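Local coordinates for RickCE (Rickettsia bellii, PDB 5HAM), which is a CE-clan effector protease that probably acts as a deubiquitinase, represented here by a fragment that includes the catalytic domain, at residues A[31-36]-A[181-186]; A[171-176]-A[195-200]. All coordinates share one frame; numbering follows the deposited sequence.

Interaction 1 (A[31-36]-A[181-186])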
ATOM      1  N   PRO A  31       7.467  -5.598  -7.306  1.00 28.24           N
ATOM      2  CA  PRO A  31       6.128  -5.010  -7.414  1.00 22.17           C
ATOM      3  C   PRO A  31       5.573  -4.716  -6.024  1.00 22.72           C
ATOM      4  O   PRO A  31       6.023  -5.316  -5.054  1.00 21.60           O
ATOM      5  CB  PRO A  31       5.318  -6.107  -8.109  1.00 23.61           C
ATOM      6  CG  PRO A  31       6.121  -7.349  -7.971  1.00 26.13           C
ATOM      7  CD  PRO A  31       7.543  -6.931  -7.923  1.00 26.46           C
ATOM      8  N   ALA A  32       4.624  -3.794  -5.924  1.00 16.32           N
ATOM      9  CA  ALA A  32       4.104  -3.393  -4.622  1.00 19.63           C
ATOM     10  C   ALA A  32       3.390  -4.492  -3.867  1.00 20.92           C
ATOM     11  O   ALA A  32       2.600  -5.242  -4.432  1.00 28.04           O
ATOM     12  CB  ALA A  32       3.175  -2.182  -4.758  1.00 17.04           C
ATOM     13  N   ILE A  33       3.677  -4.573  -2.576  1.00 21.66           N
ATOM     14  CA  ILE A  33       2.812  -5.273  -1.656  1.00 24.45           C
ATOM     15  C   ILE A  33       1.682  -4.320  -1.291  1.00 26.38           C
ATOM     16  O   ILE A  33       1.925  -3.164  -0.958  1.00 27.05           O
ATOM     17  CB  ILE A  33       3.565  -5.671  -0.404  1.00 25.26           C
ATOM     18  CG1 ILE A  33       4.387  -6.941  -0.674  1.00 24.70           C
ATOM     19  CG2 ILE A  33       2.594  -5.878   0.774  1.00 18.06           C
ATOM     20  CD1 ILE A  33       5.375  -7.258   0.446  1.00 19.32           C
ATOM     21  N   THR A  34       0.447  -4.791  -1.387  1.00 22.57           N
ATOM     22  CA  THR A  34      -0.708  -3.936  -1.120  1.00 21.78           C
ATOM     23  C   THR A  34      -1.641  -4.545  -0.078  1.00 23.89           C
ATOM     24  O   THR A  34      -1.959  -5.735  -0.107  1.00 21.45           O
ATOM     25  CB  THR A  34      -1.513  -3.622  -2.411  1.00 24.83           C
ATOM     26  OG1 THR A  34      -2.096  -4.821  -2.918  1.00 27.81           O
ATOM     27  CG2 THR A  34      -0.603  -3.054  -3.494  1.00 25.06           C
ATOM     28  N   PHE A  35      -2.066  -3.720   0.861  1.00 25.34           N
ATOM     29  CA  PHE A  35      -3.018  -4.157   1.857  1.00 21.87           C
ATOM     30  C   PHE A  35      -4.302  -3.385   1.681  1.00 27.54           C
ATOM     31  O   PHE A  35      -4.290  -2.192   1.332  1.00 32.17           O
ATOM     32  CB  PHE A  35      -2.506  -3.862   3.257  1.00 25.76           C
ATOM     33  CG  PHE A  35      -1.270  -4.614   3.635  1.00 32.34           C
ATOM     34  CD1 PHE A  35      -1.334  -5.965   3.939  1.00 26.01           C
ATOM     35  CD2 PHE A  35      -0.053  -3.963   3.738  1.00 28.74           C
ATOM     36  CE1 PHE A  35      -0.204  -6.658   4.310  1.00 20.47           C
ATOM     37  CE2 PHE A  35       1.078  -4.655   4.109  1.00 29.66           C
ATOM     38  CZ  PHE A  35       1.004  -6.007   4.390  1.00 27.74           C
ATOM     39  N   ARG A  36      -5.417  -4.053   1.940  1.00 24.61           N
ATOM     40  CA  ARG A  36      -6.667  -3.348   2.068  1.00 30.42           C
ATOM     41  C   ARG A  36      -6.595  -2.620   3.405  1.00 38.44           C
ATOM     42  O   ARG A  36      -5.838  -3.026   4.292  1.00 37.16           O
ATOM     43  CB  ARG A  36      -7.820  -4.336   2.020  1.00 33.61           C
ATOM     44  CG  ARG A  36      -7.982  -5.016   0.647  1.00 40.50           C
ATOM     45  CD  ARG A  36      -8.335  -6.499   0.804  1.00 42.63           C
ATOM     46  NE  ARG A  36      -9.105  -6.691   2.024  1.00 46.45           N
ATOM     47  CZ  ARG A  36      -8.832  -7.575   2.975  1.00 44.72           C
ATOM     48  NH1 ARG A  36      -9.613  -7.608   4.036  1.00 52.82           N
ATOM     49  NH2 ARG A  36      -7.802  -8.416   2.875  1.00 36.94           N
ATOM     50  N   PRO A 181       3.759  -6.608   9.771  1.00 22.59           N
ATOM     51  CA  PRO A 181       4.504  -7.589  10.565  1.00 27.22           C
ATOM     52  C   PRO A 181       3.841  -8.958  10.574  1.00 29.89           C
ATOM     53  O   PRO A 181       4.563  -9.942  10.623  1.00 29.93           O
ATOM     54  CB  PRO A 181       4.501  -6.972  11.970  1.00 20.71           C
ATOM     55  CG  PRO A 181       4.514  -5.512  11.698  1.00 21.69           C
ATOM     56  CD  PRO A 181       3.617  -5.328  10.484  1.00 17.96           C
ATOM     57  N   LYS A 182       2.511  -9.018  10.521  1.00 30.42           N
ATOM     58  CA  LYS A 182       1.819 -10.300  10.397  1.00 34.56           C
ATOM     59  C   LYS A 182       2.176 -10.989   9.078  1.00 34.09           C
ATOM     60  O   LYS A 182       2.301 -12.216   9.022  1.00 34.89           O
ATOM     61  CB  LYS A 182       0.293 -10.143  10.491  1.00 37.64           C
ATOM     62  CG  LYS A 182      -0.242  -9.733  11.867  1.00 50.22           C
ATOM     63  CD  LYS A 182       0.644 -10.212  13.014  1.00 65.20           C
ATOM     64  CE  LYS A 182       0.195  -9.637  14.368  1.00 71.10           C
ATOM     65  NZ  LYS A 182       1.221  -9.858  15.442  1.00 68.60           N
ATOM     66  N   LEU A 183       2.327 -10.205   8.013  1.00 31.99           N
ATOM     67  CA  LEU A 183       2.693 -10.773   6.724  1.00 30.95           C
ATOM     68  C   LEU A 183       4.117 -11.296   6.783  1.00 27.80           C
ATOM     69  O   LEU A 183       4.395 -12.404   6.346  1.00 32.11           O
ATOM     70  CB  LEU A 183       2.578  -9.736   5.615  1.00 31.38           C
ATOM     71  CG  LEU A 183       3.063 -10.197   4.238  1.00 29.02           C
ATOM     72  CD1 LEU A 183       2.200 -11.355   3.700  1.00 22.97           C
ATOM     73  CD2 LEU A 183       3.065  -9.015   3.280  1.00 29.05           C
ATOM     74  N   ILE A 184       5.010 -10.491   7.340  1.00 23.74           N
ATOM     75  CA  ILE A 184       6.422 -10.852   7.395  1.00 23.87           C
ATOM     76  C   ILE A 184       6.584 -12.157   8.153  1.00 29.05           C
ATOM     77  O   ILE A 184       7.269 -13.079   7.701  1.00 31.64           O
ATOM     78  CB  ILE A 184       7.265  -9.743   8.055  1.00 22.61           C
ATOM     79  CG1 ILE A 184       7.303  -8.494   7.164  1.00 25.98           C
ATOM     80  CG2 ILE A 184       8.670 -10.240   8.360  1.00 19.86           C
ATOM     81  CD1 ILE A 184       8.015  -7.304   7.800  1.00 26.57           C
ATOM     82  N   ASP A 185       5.917 -12.258   9.292  1.00 29.64           N
ATOM     83  CA  ASP A 185       6.016 -13.485  10.078  1.00 32.31           C
ATOM     84  C   ASP A 185       5.322 -14.688   9.418  1.00 36.68           C
ATOM     85  O   ASP A 185       5.803 -15.806   9.518  1.00 39.86           O
ATOM     86  CB  ASP A 185       5.527 -13.291  11.515  1.00 25.72           C
ATOM     87  CG  ASP A 185       5.793 -14.521  12.375  1.00 42.88           C
ATOM     88  OD1 ASP A 185       6.941 -14.695  12.843  1.00 47.81           O
ATOM     89  OD2 ASP A 185       4.866 -15.335  12.556  1.00 46.09           O
ATOM     90  N   LYS A 186       4.206 -14.461   8.734  1.00 37.31           N
ATOM     91  CA  LYS A 186       3.570 -15.544   7.992  1.00 39.56           C
ATOM     92  C   LYS A 186       4.507 -16.076   6.916  1.00 42.49           C
ATOM     93  O   LYS A 186       4.589 -17.280   6.700  1.00 43.92           O
ATOM     94  CB  LYS A 186       2.256 -15.087   7.355  1.00 40.03           C
ATOM     95  CG  LYS A 186       1.487 -16.196   6.638  1.00 43.87           C
ATOM     96  CD  LYS A 186      -0.020 -15.918   6.652  1.00 50.85           C
ATOM     97  CE  LYS A 186      -0.853 -17.155   6.314  1.00 52.62           C
ATOM     98  NZ  LYS A 186      -1.124 -17.313   4.851  1.00 52.97           N
TER

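Interaction 2 (A[171-176]-A[195-200])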
ATOM      1  N   ASN A 171       3.926   7.066  10.859  1.00 38.19           N
ATOM      2  CA  ASN A 171       3.379   5.865  11.501  1.00 29.48           C
ATOM      3  C   ASN A 171       4.453   4.805  11.645  1.00 30.93           C
ATOM      4  O   ASN A 171       5.392   4.761  10.850  1.00 27.89           O
ATOM      5  CB  ASN A 171       2.254   5.253  10.672  1.00 27.26           C
ATOM      6  CG  ASN A 171       1.154   6.224  10.391  1.00 27.37           C
ATOM      7  OD1 ASN A 171       0.414   6.613  11.292  1.00 27.99           O
ATOM      8  ND2 ASN A 171       1.027   6.618   9.126  1.00 28.70           N
ATOM      9  N   SER A 172       4.314   3.936  12.640  1.00 30.90           N
ATOM     10  CA  SER A 172       5.254   2.832  12.780  1.00 32.48           C
ATOM     11  C   SER A 172       4.857   1.769  11.764  1.00 28.00           C
ATOM     12  O   SER A 172       3.804   1.863  11.150  1.00 27.30           O
ATOM     13  CB  SER A 172       5.192   2.230  14.184  1.00 33.24           C
ATOM     14  OG  SER A 172       4.105   1.317  14.282  1.00 36.21           O
ATOM     15  N   ILE A 173       5.698   0.746  11.624  1.00 26.82           N
ATOM     16  CA  ILE A 173       5.429  -0.398  10.762  1.00 22.99           C
ATOM     17  C   ILE A 173       4.214  -1.210  11.237  1.00 26.42           C
ATOM     18  O   ILE A 173       3.751  -2.089  10.520  1.00 29.01           O
ATOM     19  CB  ILE A 173       6.682  -1.318  10.662  1.00 29.44           C
ATOM     20  CG1 ILE A 173       6.594  -2.264   9.475  1.00 27.03           C
ATOM     21  CG2 ILE A 173       6.919  -2.117  11.946  1.00 18.51           C
ATOM     22  CD1 ILE A 173       7.711  -3.259   9.481  1.00 22.54           C
ATOM     23  N   ASN A 174       3.704  -0.902  12.438  1.00 28.11           N
ATOM     24  CA  ASN A 174       2.541  -1.596  13.014  1.00 25.98           C
ATOM     25  C   ASN A 174       1.217  -0.993  12.621  1.00 22.70           C
ATOM     26  O   ASN A 174       0.169  -1.459  13.039  1.00 28.24           O
ATOM     27  CB  ASN A 174       2.619  -1.609  14.535  1.00 21.89           C
ATOM     28  CG  ASN A 174       3.751  -2.469  15.036  1.00 25.89           C
ATOM     29  OD1 ASN A 174       3.929  -3.601  14.586  1.00 29.72           O
ATOM     30  ND2 ASN A 174       4.543  -1.930  15.942  1.00 24.17           N
ATOM     31  N   TYR A 175       1.287   0.073  11.845  1.00 23.85           N
ATOM     32  CA  TYR A 175       0.120   0.738  11.307  1.00 27.92           C
ATOM     33  C   TYR A 175      -1.020  -0.221  10.911  1.00 32.21           C
ATOM     34  O   TYR A 175      -0.809  -1.216  10.212  1.00 28.84           O
ATOM     35  CB  TYR A 175       0.549   1.559  10.091  1.00 22.79           C
ATOM     36  CG  TYR A 175      -0.577   2.348   9.528  1.00 25.99           C
ATOM     37  CD1 TYR A 175      -0.985   3.526  10.139  1.00 29.17           C
ATOM     38  CD2 TYR A 175      -1.256   1.912   8.405  1.00 22.75           C
ATOM     39  CE1 TYR A 175      -2.020   4.258   9.638  1.00 30.43           C
ATOM     40  CE2 TYR A 175      -2.305   2.625   7.900  1.00 29.86           C
ATOM     41  CZ  TYR A 175      -2.686   3.805   8.521  1.00 33.25           C
ATOM     42  OH  TYR A 175      -3.734   4.530   8.022  1.00 31.26           O
ATOM     43  N   ASP A 176      -2.222   0.095  11.375  1.00 34.56           N
ATOM     44  CA  ASP A 176      -3.438  -0.616  10.980  1.00 34.24           C
ATOM     45  C   ASP A 176      -3.436  -2.109  11.358  1.00 29.13           C
ATOM     46  O   ASP A 176      -3.567  -2.989  10.498  1.00 32.83           O
ATOM     47  CB  ASP A 176      -3.736  -0.390   9.483  1.00 31.52           C
ATOM     48  CG  ASP A 176      -5.156  -0.787   9.105  1.00 35.91           C
ATOM     49  OD1 ASP A 176      -6.032  -0.695   9.993  1.00 32.64           O
ATOM     50  OD2 ASP A 176      -5.386  -1.208   7.935  1.00 33.90           O
ATOM     51  N   PRO A 195      13.578 -13.001  10.758  1.00 42.64           N
ATOM     52  CA  PRO A 195      13.945 -11.758  10.081  1.00 36.89           C
ATOM     53  C   PRO A 195      14.069 -10.660  11.108  1.00 34.53           C
ATOM     54  O   PRO A 195      13.192 -10.528  11.956  1.00 41.86           O
ATOM     55  CB  PRO A 195      12.729 -11.468   9.190  1.00 34.92           C
ATOM     56  CG  PRO A 195      11.982 -12.743   9.102  1.00 39.06           C
ATOM     57  CD  PRO A 195      12.245 -13.483  10.365  1.00 37.92           C
ATOM     58  N   ILE A 196      15.139  -9.887  11.035  1.00 31.95           N
ATOM     59  CA  ILE A 196      15.274  -8.709  11.871  1.00 32.03           C
ATOM     60  C   ILE A 196      14.593  -7.516  11.210  1.00 35.30           C
ATOM     61  O   ILE A 196      14.809  -7.226  10.033  1.00 38.28           O
ATOM     62  CB  ILE A 196      16.741  -8.378  12.101  1.00 27.92           C
ATOM     63  CG1 ILE A 196      17.343  -9.372  13.073  1.00 26.06           C
ATOM     64  CG2 ILE A 196      16.888  -6.963  12.634  1.00 31.98           C
ATOM     65  CD1 ILE A 196      18.852  -9.374  13.058  1.00 38.41           C
ATOM     66  N   ILE A 197      13.757  -6.833  11.972  1.00 31.58           N
ATOM     67  CA  ILE A 197      13.045  -5.680  11.466  1.00 26.22           C
ATOM     68  C   ILE A 197      13.590  -4.380  12.047  1.00 31.66           C
ATOM     69  O   ILE A 197      13.686  -4.207  13.264  1.00 36.34           O
ATOM     70  CB  ILE A 197      11.551  -5.807  11.761  1.00 27.37           C
ATOM     71  CG1 ILE A 197      10.969  -6.934  10.906  1.00 29.89           C
ATOM     72  CG2 ILE A 197      10.825  -4.472  11.536  1.00 22.48           C
ATOM     73  CD1 ILE A 197       9.500  -7.134  11.111  1.00 35.51           C
ATOM     74  N   ILE A 198      13.978  -3.479  11.157  1.00 32.06           N
ATOM     75  CA  ILE A 198      14.402  -2.150  11.554  1.00 31.07           C
ATOM     76  C   ILE A 198      13.380  -1.134  11.061  1.00 31.69           C
ATOM     77  O   ILE A 198      13.181  -0.973   9.857  1.00 36.51           O
ATOM     78  CB  ILE A 198      15.783  -1.815  10.988  1.00 27.36           C
ATOM     79  CG1 ILE A 198      16.834  -2.784  11.549  1.00 23.72           C
ATOM     80  CG2 ILE A 198      16.146  -0.383  11.324  1.00 26.55           C
ATOM     81  CD1 ILE A 198      18.129  -2.799  10.750  1.00 21.21           C
ATOM     82  N   ASP A 199      12.707  -0.482  12.002  1.00 28.85           N
ATOM     83  CA  ASP A 199      11.713   0.534  11.680  1.00 20.45           C
ATOM     84  C   ASP A 199      12.337   1.903  11.883  1.00 24.51           C
ATOM     85  O   ASP A 199      12.622   2.289  13.013  1.00 27.76           O
ATOM     86  CB  ASP A 199      10.484   0.365  12.576  1.00 19.28           C
ATOM     87  CG  ASP A 199       9.299   1.236  12.148  1.00 38.46           C
ATOM     88  OD1 ASP A 199       9.382   1.926  11.105  1.00 32.08           O
ATOM     89  OD2 ASP A 199       8.265   1.216  12.857  1.00 41.83           O
ATOM     90  N   GLU A 200      12.547   2.626  10.786  1.00 23.46           N
ATOM     91  CA  GLU A 200      13.238   3.910  10.829  1.00 23.94           C
ATOM     92  C   GLU A 200      12.395   4.915  11.567  1.00 26.06           C
ATOM     93  O   GLU A 200      12.922   5.909  12.089  1.00 20.51           O
ATOM     94  CB  GLU A 200      13.518   4.436   9.419  1.00 22.85           C
ATOM     95  CG  GLU A 200      14.422   3.539   8.592  1.00 30.92           C
ATOM     96  CD  GLU A 200      15.884   3.654   8.992  1.00 42.73           C
ATOM     97  OE1 GLU A 200      16.466   2.639   9.430  1.00 50.96           O
ATOM     98  OE2 GLU A 200      16.454   4.758   8.868  1.00 44.56           O
TER
HETATM   99  O   HOH W   1       8.128   4.047   9.854  1.00 33.43           O

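Interaction 1 (A[31-36]-A[181-186])
L183 reaches from helix 175-188 to the edge strand 27-34 and its continuation, where its CD2 methyl meets I33 and F35. The contact across the two segments is wholly apolar. Toward I33 the approach is tip to tip: CD2 of L183 stands 4.0 Å from CG2 of I33, and CD1 of I33 is almost as near to the same methyl, at 4.1 Å. The leucine is extended for this, with CG opposite the backbone N (chi1 175°), which carries the branch outward from the helix.

The second apolar contact is with an aromatic ring. CZ of F35 lies 3.8 Å from CD2 of L183, and CE1 of the ring is 4.2 Å from that methyl; the leucine and the ring cross obliquely. With CG of F35 opposite its own carbonyl carbon (chi1 -65°), the ring presents its CZ end to the methyl. The backbones stay well apart, the nearest CA atoms, those of F35 and L183, being 10.0 Å from each other, so that side chains alone span the gap. Around it, I33 also packs on N117 and I120 of helix 96-130, and both I33 and F35 on I140 of strand 135-141, while F35 touches K179 and L180.

Polar links lie round the apolar contact and lead elsewhere. K186 forms a salt bridge with E118 of helix 96-130, and K179 donates to the backbone O of R36, a polar tie between helix 175-188 and the residues just past strand 27-34.

No hydrogen bond or charge pair joins the two segments themselves. Between them the contact comes down to one leucine methyl against I33 and F35, held by apolar packing and exclusion of water; K179 and L180 add to the seating of the helix.

Interaction 2 (A[171-176]-A[195-200])
The side chains of D199 and I173 run antiparallel alongside each other, with OD2 of D199 3.7 Å from CG2 of I173. The backbone N of I173, in the turn S172-Y175, donates to OD2 of D199 at 2.9 Å. The bond is nearly straight, with an N-H...O angle of 165°, but the donor comes from above the carboxylate, 42° out of its plane. D199 is extended, CG opposite its backbone N (chi1 -170°), and so reaches from the strand to the turn. Its OD2 also lies 3.5 Å from CB of S172, while OD1 accepts from the backbone N of Q201 and lies 2.8 Å from a water that is also 3.0 Å from O of N171.

I173 and I197 meet obliquely, CD1 of I173 resting 3.9 Å from CG2 of I197. The same I173 packs on F165 and L180, and I197 on I184, so this apolar pair extends to strand 160-166 and helix 175-188.

S172 turns its OG back onto its own segment, where it accepts from the backbone N of N174 at 2.9 Å, a capping bond. S172 to Y175 form a type I beta turn leading into helix 175-188. The whole is the helix entry of a beta-alpha-beta unit, strand 160-166, helix 175-188, strand 196-199, fastened to its second strand.

In the fold
After helix 11-20 the chain lays down strand 27-34, at one edge of the five-stranded mixed sheet, passes through the long helices and the three central strands, and enters segment 171-176. Helix 175-188 follows; its segment 181-186 returns to 31-36 in interaction 1, closing a loop of 144 residues. The chain then reaches strand 196-199, the other outermost strand, where interaction 2 closes a short loop of 18 residues. The segments alternate, so the two loops cross. Helix 175-188 is common to both, and I184 CD1 touches I197 CD1 at 3.6 Å. Together they join this helix and its entry turn to both edge strands.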